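Local structure of transcriptional regulator, AraC family (Pseudomonas putida, 3GRA) at residues Y6-L12 with L72-C78; A111-R116 with S134-S139. The protein probably acts as a sequence-specific DNA-binding transcription regulator, of which this chain is the DJ-1/PfpI-like domain without the DNA-binding helix-turn-helix part. All coordinates share one frame; numbering follows the deposited sequence.

How the contacts relate
From the N terminus the chain runs straight into strand 6-12, passes through helix 18-34 and strand 39-45, and returns to pair strand 74-78 beside the first strand; contact 1 thus closes a loop of 59 residues in the middle of the main sheet. Helix 90-100 and strand 103-107 follow before helix 110-117, which meets helix 132-138 in contact 2 after a shorter excursion of 17 residues. The two contacts come in series, neither nested nor crossed, with centres about 19 Å apart. They do meet physically: Val77 of contact 1 packs against Phe113 and Leu114 of contact 2, joining strand 74-78 to helix 110-117.

Contact 1 of 2, residues Y6-L12 with L72-C78; sequences YRVDFIL and LDLLVVC. With EDO (1,2-ethanediol), chain C.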
loop_
_atom_site.group_PDB
_atom_site.type_symbol
_atom_site.label_atom_id
_atom_site.label_comp_id
_atom_site.label_asym_id
_atom_site.label_seq_id
_atom_site.Cartn_x
_atom_site.Cartn_y
_atom_site.Cartn_z
ATOM N N TYR A 6 -1.355 -19.191 10.082
ATOM C CA TYR A 6 -0.713 -19.303 8.772
ATOM C C TYR A 6 0.312 -18.157 8.678
ATOM O O TYR A 6 -0.044 -16.987 8.819
ATOM C CB TYR A 6 -1.773 -19.191 7.667
ATOM C CG TYR A 6 -1.272 -19.591 6.297
ATOM C CD1 TYR A 6 -1.080 -20.929 5.961
ATOM C CD2 TYR A 6 -0.958 -18.624 5.346
ATOM C CE1 TYR A 6 -0.581 -21.293 4.703
ATOM C CE2 TYR A 6 -0.461 -18.965 4.099
ATOM C CZ TYR A 6 -0.273 -20.296 3.776
ATOM O OH TYR A 6 0.212 -20.600 2.525
ATOM N N ARG A 7 1.578 -18.501 8.473
ATOM C CA ARG A 7 2.650 -17.504 8.387
ATOM C C ARG A 7 3.016 -17.110 6.966
ATOM O O ARG A 7 3.450 -17.943 6.180
ATOM C CB ARG A 7 3.926 -18.010 9.078
ATOM C CG ARG A 7 4.002 -17.752 10.580
ATOM C CD ARG A 7 5.460 -17.595 11.014
ATOM N NE ARG A 7 6.129 -16.531 10.256
ATOM C CZ ARG A 7 5.950 -15.228 10.469
ATOM N NH1 ARG A 7 5.129 -14.815 11.427
ATOM N NH2 ARG A 7 6.573 -14.334 9.714
ATOM N N VAL A 8 2.852 -15.833 6.643
ATOM C CA VAL A 8 3.198 -15.350 5.312
ATOM C C VAL A 8 4.059 -14.085 5.337
ATOM O O VAL A 8 3.695 -13.081 5.936
ATOM C CB VAL A 8 1.933 -15.083 4.474
ATOM C CG1 VAL A 8 1.010 -14.152 5.232
ATOM C CG2 VAL A 8 2.311 -14.474 3.112
ATOM N N ASP A 9 5.209 -14.152 4.675
ATOM C CA ASP A 9 6.128 -13.017 4.591
ATOM C C ASP A 9 6.164 -12.450 3.168
ATOM O O ASP A 9 6.026 -13.179 2.187
ATOM C CB ASP A 9 7.536 -13.423 5.015
ATOM C CG ASP A 9 7.737 -13.371 6.521
ATOM O OD1 ASP A 9 6.790 -12.982 7.246
ATOM O OD2 ASP A 9 8.852 -13.714 6.974
ATOM N N PHE A 10 6.382 -11.143 3.076
ATOM C CA PHE A 10 6.409 -10.453 1.801
ATOM C C PHE A 10 7.756 -9.812 1.522
ATOM O O PHE A 10 8.188 -8.923 2.255
ATOM C CB PHE A 10 5.341 -9.354 1.789
ATOM C CG PHE A 10 3.934 -9.857 1.977
ATOM C CD1 PHE A 10 3.132 -10.142 0.882
ATOM C CD2 PHE A 10 3.401 -10.009 3.261
ATOM C CE1 PHE A 10 1.810 -10.569 1.053
ATOM C CE2 PHE A 10 2.084 -10.436 3.448
ATOM C CZ PHE A 10 1.288 -10.715 2.342
ATOM N N ILE A 11 8.424 -10.247 0.460
ATOM C CA ILE A 11 9.700 -9.644 0.102
ATOM C C ILE A 11 9.395 -8.402 -0.728
ATOM O O ILE A 11 8.878 -8.500 -1.844
ATOM C CB ILE A 11 10.587 -10.610 -0.720
ATOM C CG1 ILE A 11 10.944 -11.838 0.123
ATOM C CG2 ILE A 11 11.883 -9.905 -1.120
ATOM C CD1 ILE A 11 11.653 -12.905 -0.643
ATOM N N LEU A 12 9.695 -7.230 -0.176
ATOM C CA LEU A 12 9.426 -5.978 -0.882
ATOM C C LEU A 12 10.645 -5.563 -1.682
ATOM O O LEU A 12 11.695 -5.279 -1.110
ATOM C CB LEU A 12 9.067 -4.865 0.110
ATOM C CG LEU A 12 7.972 -5.137 1.156
ATOM C CD1 LEU A 12 7.778 -3.875 1.989
ATOM C CD2 LEU A 12 6.641 -5.527 0.474
ATOM N N LEU A 72 8.054 -20.378 7.703
ATOM C CA LEU A 72 7.068 -19.831 6.778
ATOM C C LEU A 72 6.189 -20.820 6.027
ATOM O O LEU A 72 6.627 -21.898 5.640
ATOM C CB LEU A 72 7.769 -18.948 5.741
ATOM C CG LEU A 72 7.748 -17.430 5.926
ATOM C CD1 LEU A 72 8.177 -17.067 7.338
ATOM C CD2 LEU A 72 8.667 -16.784 4.895
ATOM N N ASP A 73 4.940 -20.426 5.817
ATOM C CA ASP A 73 4.004 -21.225 5.038
ATOM C C ASP A 73 3.976 -20.629 3.635
ATOM O O ASP A 73 3.736 -21.337 2.657
ATOM C CB ASP A 73 2.602 -21.165 5.632
ATOM C CG ASP A 73 2.481 -21.970 6.910
ATOM O OD1 ASP A 73 2.781 -23.184 6.881
ATOM O OD2 ASP A 73 2.085 -21.392 7.935
ATOM N N LEU A 74 4.243 -19.327 3.534
ATOM C CA LEU A 74 4.210 -18.653 2.238
ATOM C C LEU A 74 5.101 -17.421 2.137
ATOM O O LEU A 74 5.008 -16.494 2.940
ATOM C CB LEU A 74 2.768 -18.261 1.900
ATOM C CG LEU A 74 2.501 -17.368 0.680
ATOM C CD1 LEU A 74 2.775 -18.125 -0.618
ATOM C CD2 LEU A 74 1.061 -16.880 0.734
ATOM N N LEU A 75 5.961 -17.427 1.130
ATOM C CA LEU A 75 6.874 -16.328 0.868
ATOM C C LEU A 75 6.404 -15.704 -0.438
ATOM O O LEU A 75 6.377 -16.369 -1.469
ATOM C CB LEU A 75 8.305 -16.853 0.703
ATOM C CG LEU A 75 9.442 -15.834 0.553
ATOM C CD1 LEU A 75 9.440 -14.880 1.742
ATOM C CD2 LEU A 75 10.777 -16.570 0.491
ATOM N N VAL A 76 6.037 -14.427 -0.375
ATOM C CA VAL A 76 5.552 -13.691 -1.529
ATOM C C VAL A 76 6.531 -12.618 -2.026
ATOM O O VAL A 76 7.022 -11.792 -1.248
ATOM C CB VAL A 76 4.216 -13.001 -1.197
ATOM C CG1 VAL A 76 3.567 -12.474 -2.470
ATOM C CG2 VAL A 76 3.283 -13.985 -0.482
ATOM N N VAL A 77 6.809 -12.635 -3.328
ATOM C CA VAL A 77 7.700 -11.654 -3.916
ATOM C C VAL A 77 6.842 -10.517 -4.460
ATOM O O VAL A 77 5.990 -10.712 -5.354
ATOM C CB VAL A 77 8.551 -12.234 -5.073
ATOM C CG1 VAL A 77 9.492 -11.139 -5.605
ATOM C CG2 VAL A 77 9.359 -13.432 -4.590
ATOM N N CYS A 78 7.055 -9.332 -3.900
ATOM C CA CYS A 78 6.305 -8.162 -4.309
ATOM C C CYS A 78 7.135 -7.255 -5.207
ATOM O O CYS A 78 8.185 -6.732 -4.810
ATOM C CB CYS A 78 5.826 -7.385 -3.085
ATOM S SG CYS A 78 4.873 -8.398 -1.934
HETATM C C1 EDO C . 14.880 -5.425 -2.235
HETATM O O1 EDO C . 14.220 -6.047 -1.138
HETATM C C2 EDO C . 15.336 -3.992 -1.848
HETATM O O2 EDO C . 14.976 -3.689 -0.478
#
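Asp73 CB sits over one face of the Tyr6 ring at the start of a parallel strand pair in which 6-12 and 74-78 run in register from Val8 beside Leu74 to Leu12 beside Cys78. With CG anti to the backbone N (chi1 -167°), the ring of Tyr6 swings across to the partner segment. Its CB carries the ring past Asp73 OD2, which lies 4.1 Å from Tyr6 CG; CD1, CE1 and CZ then meet Asp73 CB, CE1 at 3.3 Å, in a CH-pi contact. CE2 reaches Leu74 CB, and the terminal OH lies 3.5 Å from that same Leu74 CB. The Asp73 carboxylate, its plane only 13° from parallel with the ring, takes the Arg7 N-H on the anti lone pair of OD2, at 3.0 Å and almost straight. Arg7 O is gripped twice, by Asp73 N and Leu74 N. Beyond it the regular ladder continues through Asp9 and Ile11 to Cys78 N. On one face, Val8, Phe10, Val76 and Cys78 pack, Cys78 SG standing 3.7 Å from Phe10 CD1 at the ring edge. On the other, Leu72 CD1 touches Arg7 NE and Asp9 OD2 beside the Arg7 NH2 to Asp9 OD1 salt bridge (2.8 Å), and Ile11 meets Leu75. A 1,2-ethanediol, probably from the crystallisation liquor, donates from O1 to Leu12 O (2.6 Å). Strand 39-45 flanks 6-12 on its far edge; helices 18-34 and 161-176 cover the face bearing Val8, Phe10 and Leu74, as in the central parallel sheet of the DJ-1/PfpI fold.

Contact 2 of 2, residues A111-R116 with S134-S139; sequences AWFLGR and SLSERS
Trp112 and Arg138 make the main side-chain meeting between helices 110-117 and 132-138, whose short segments run almost parallel (9°) with axes 9.2 Å apart. A flat ring meets a charged chain: CZ2 of the Trp112 indole approaches Arg138 NE to 3.2 Å, while Arg138 CD lies 3.5 Å from the same CZ2. The guanidinium stands steeply against the indole, 78° between planes, and offers one face to Trp112 CH2. Trp112 CG, anti to its N (chi1 -175°), brings the indole across to the second helix, and the Arg138 chain, extended from CG to NE, runs out to meet it.

Apolar and edge contacts continue the interface. Ser134 CB sits at the rim of the indole, 3.4 Å from Trp112 NE1, a nitrogen that is buried here and has no partner in the model. Leu135 reaches in with CD1, 3.8 Å from Gly115 CA, where the first helix has no side chain, and the same methyl lies near Ala111 O.

Polar linkage runs through a water. It donates to Gly115 O at 2.8 Å and is hydrogen-bonded to Ser139 OG, 2.6 Å away, thus bridging the first helix to the residue just past the end of the second; Ser139 OG also bonds Thr142 OG1.

Both helices belong to the DJ-1/PfpI-like domain, and helix 110-117 directly follows strand 103-107 of the central sheet, the strand-to-helix turn that forms the nucleophile elbow in class I glutaminase-like relatives. Around the pair, Leu135 rests on Ile144 of strand 142-144, Phe113 and Leu114 pack on Val77 of strand 74-78, and Arg116 turns toward helix 90-100, hydrogen-bonded to Lys86 O and salt-bridged to Asp91, a residue seen to bind magnesium, although no ion is bound to it in this model.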
loop_
_atom_site.group_PDB
_atom_site.type_symbol
_atom_site.label_atom_id
_atom_site.label_comp_id
_atom_site.label_asym_id
_atom_site.label_seq_id
_atom_site.Cartn_x
_atom_site.Cartn_y
_atom_site.Cartn_z
ATOM N N ALA A 111 5.878 -12.880 -10.175
ATOM C CA ALA A 111 5.880 -14.178 -10.807
ATOM C C ALA A 111 7.053 -14.273 -11.764
ATOM O O ALA A 111 7.550 -15.365 -12.048
ATOM C CB ALA A 111 4.570 -14.422 -11.538
ATOM N N TRP A 112 7.512 -13.140 -12.274
ATOM C CA TRP A 112 8.675 -13.184 -13.170
ATOM C C TRP A 112 9.845 -13.848 -12.409
ATOM O O TRP A 112 10.543 -14.708 -12.947
ATOM C CB TRP A 112 9.086 -11.773 -13.605
ATOM C CG TRP A 112 10.199 -11.770 -14.620
ATOM C CD1 TRP A 112 10.085 -11.969 -15.969
ATOM C CD2 TRP A 112 11.596 -11.585 -14.360
ATOM N NE1 TRP A 112 11.328 -11.918 -16.561
ATOM C CE2 TRP A 112 12.271 -11.682 -15.596
ATOM C CE3 TRP A 112 12.344 -11.348 -13.199
ATOM C CZ2 TRP A 112 13.659 -11.542 -15.705
ATOM C CZ3 TRP A 112 13.723 -11.210 -13.309
ATOM C CH2 TRP A 112 14.365 -11.307 -14.555
ATOM N N PHE A 113 10.018 -13.466 -11.146
ATOM C CA PHE A 113 11.092 -13.983 -10.293
ATOM C C PHE A 113 10.906 -15.450 -9.950
ATOM O O PHE A 113 11.859 -16.220 -9.924
ATOM C CB PHE A 113 11.173 -13.133 -9.025
ATOM C CG PHE A 113 11.610 -11.711 -9.286
ATOM C CD1 PHE A 113 12.954 -11.403 -9.481
ATOM C CD2 PHE A 113 10.677 -10.678 -9.339
ATOM C CE1 PHE A 113 13.356 -10.089 -9.716
ATOM C CE2 PHE A 113 11.079 -9.367 -9.577
ATOM C CZ PHE A 113 12.420 -9.074 -9.762
ATOM N N LEU A 114 9.672 -15.842 -9.671
ATOM C CA LEU A 114 9.381 -17.242 -9.385
ATOM C C LEU A 114 9.649 -18.015 -10.676
ATOM O O LEU A 114 10.067 -19.168 -10.649
ATOM C CB LEU A 114 7.916 -17.402 -8.982
ATOM C CG LEU A 114 7.533 -17.049 -7.539
ATOM C CD1 LEU A 114 8.202 -15.757 -7.100
ATOM C CD2 LEU A 114 6.009 -16.946 -7.446
ATOM N N GLY A 115 9.406 -17.362 -11.807
ATOM C CA GLY A 115 9.635 -17.997 -13.094
ATOM C C GLY A 115 11.109 -18.286 -13.338
ATOM O O GLY A 115 11.483 -19.413 -13.668
ATOM N N ARG A 116 11.941 -17.263 -13.163
ATOM C CA ARG A 116 13.380 -17.390 -13.359
ATOM C C ARG A 116 13.981 -18.405 -12.389
ATOM O O ARG A 116 14.947 -19.098 -12.717
ATOM C CB ARG A 116 14.059 -16.034 -13.160
ATOM C CG ARG A 116 15.550 -16.019 -13.493
ATOM C CD ARG A 116 16.149 -14.666 -13.151
ATOM N NE ARG A 116 16.078 -14.423 -11.715
ATOM C CZ ARG A 116 16.322 -13.260 -11.124
ATOM N NH1 ARG A 116 16.658 -12.200 -11.839
ATOM N NH2 ARG A 116 16.227 -13.166 -9.806
ATOM N N SER A 134 8.845 -11.772 -21.341
ATOM C CA SER A 134 10.083 -12.236 -20.721
ATOM C C SER A 134 9.890 -13.507 -19.903
ATOM O O SER A 134 10.729 -14.402 -19.944
ATOM C CB SER A 134 10.660 -11.152 -19.815
ATOM O OG SER A 134 10.809 -9.935 -20.518
ATOM N N LEU A 135 8.785 -13.573 -19.156
ATOM C CA LEU A 135 8.470 -14.736 -18.320
ATOM C C LEU A 135 8.323 -16.013 -19.139
ATOM O O LEU A 135 8.730 -17.087 -18.703
ATOM C CB LEU A 135 7.181 -14.494 -17.529
ATOM C CG LEU A 135 6.640 -15.686 -16.725
ATOM C CD1 LEU A 135 7.738 -16.237 -15.816
ATOM C CD2 LEU A 135 5.434 -15.255 -15.904
ATOM N N SER A 136 7.722 -15.889 -20.319
ATOM C CA SER A 136 7.519 -17.030 -21.206
ATOM C C SER A 136 8.845 -17.434 -21.841
ATOM O O SER A 136 9.119 -18.616 -22.028
ATOM C CB SER A 136 6.516 -16.673 -22.306
ATOM O OG SER A 136 5.245 -16.351 -21.773
ATOM N N GLU A 137 9.664 -16.438 -22.164
ATOM C CA GLU A 137 10.971 -16.670 -22.777
ATOM C C GLU A 137 11.932 -17.363 -21.819
ATOM O O GLU A 137 12.702 -18.230 -22.228
ATOM C CB GLU A 137 11.578 -15.341 -23.245
ATOM C CG GLU A 137 11.082 -14.871 -24.608
ATOM C CD GLU A 137 11.360 -13.400 -24.865
ATOM O OE1 GLU A 137 12.453 -12.919 -24.493
ATOM O OE2 GLU A 137 10.490 -12.725 -25.448
ATOM N N ARG A 138 11.871 -16.983 -20.546
ATOM C CA ARG A 138 12.740 -17.560 -19.527
ATOM C C ARG A 138 12.166 -18.803 -18.863
ATOM O O ARG A 138 12.910 -19.594 -18.281
ATOM C CB ARG A 138 13.042 -16.521 -18.446
ATOM C CG ARG A 138 13.907 -15.362 -18.905
ATOM C CD ARG A 138 13.915 -14.265 -17.855
ATOM N NE ARG A 138 14.927 -13.243 -18.115
ATOM C CZ ARG A 138 16.232 -13.416 -17.932
ATOM N NH1 ARG A 138 16.699 -14.576 -17.488
ATOM N NH2 ARG A 138 17.071 -12.424 -18.187
ATOM N N SER A 139 10.850 -18.982 -18.940
ATOM C CA SER A 139 10.229 -20.137 -18.302
ATOM C C SER A 139 9.144 -20.784 -19.161
ATOM O O SER A 139 7.955 -20.693 -18.850
ATOM C CB SER A 139 9.643 -19.718 -16.953
ATOM O OG SER A 139 9.480 -20.831 -16.106
HETATM O O HOH W 1 9.914 -21.701 -13.688
#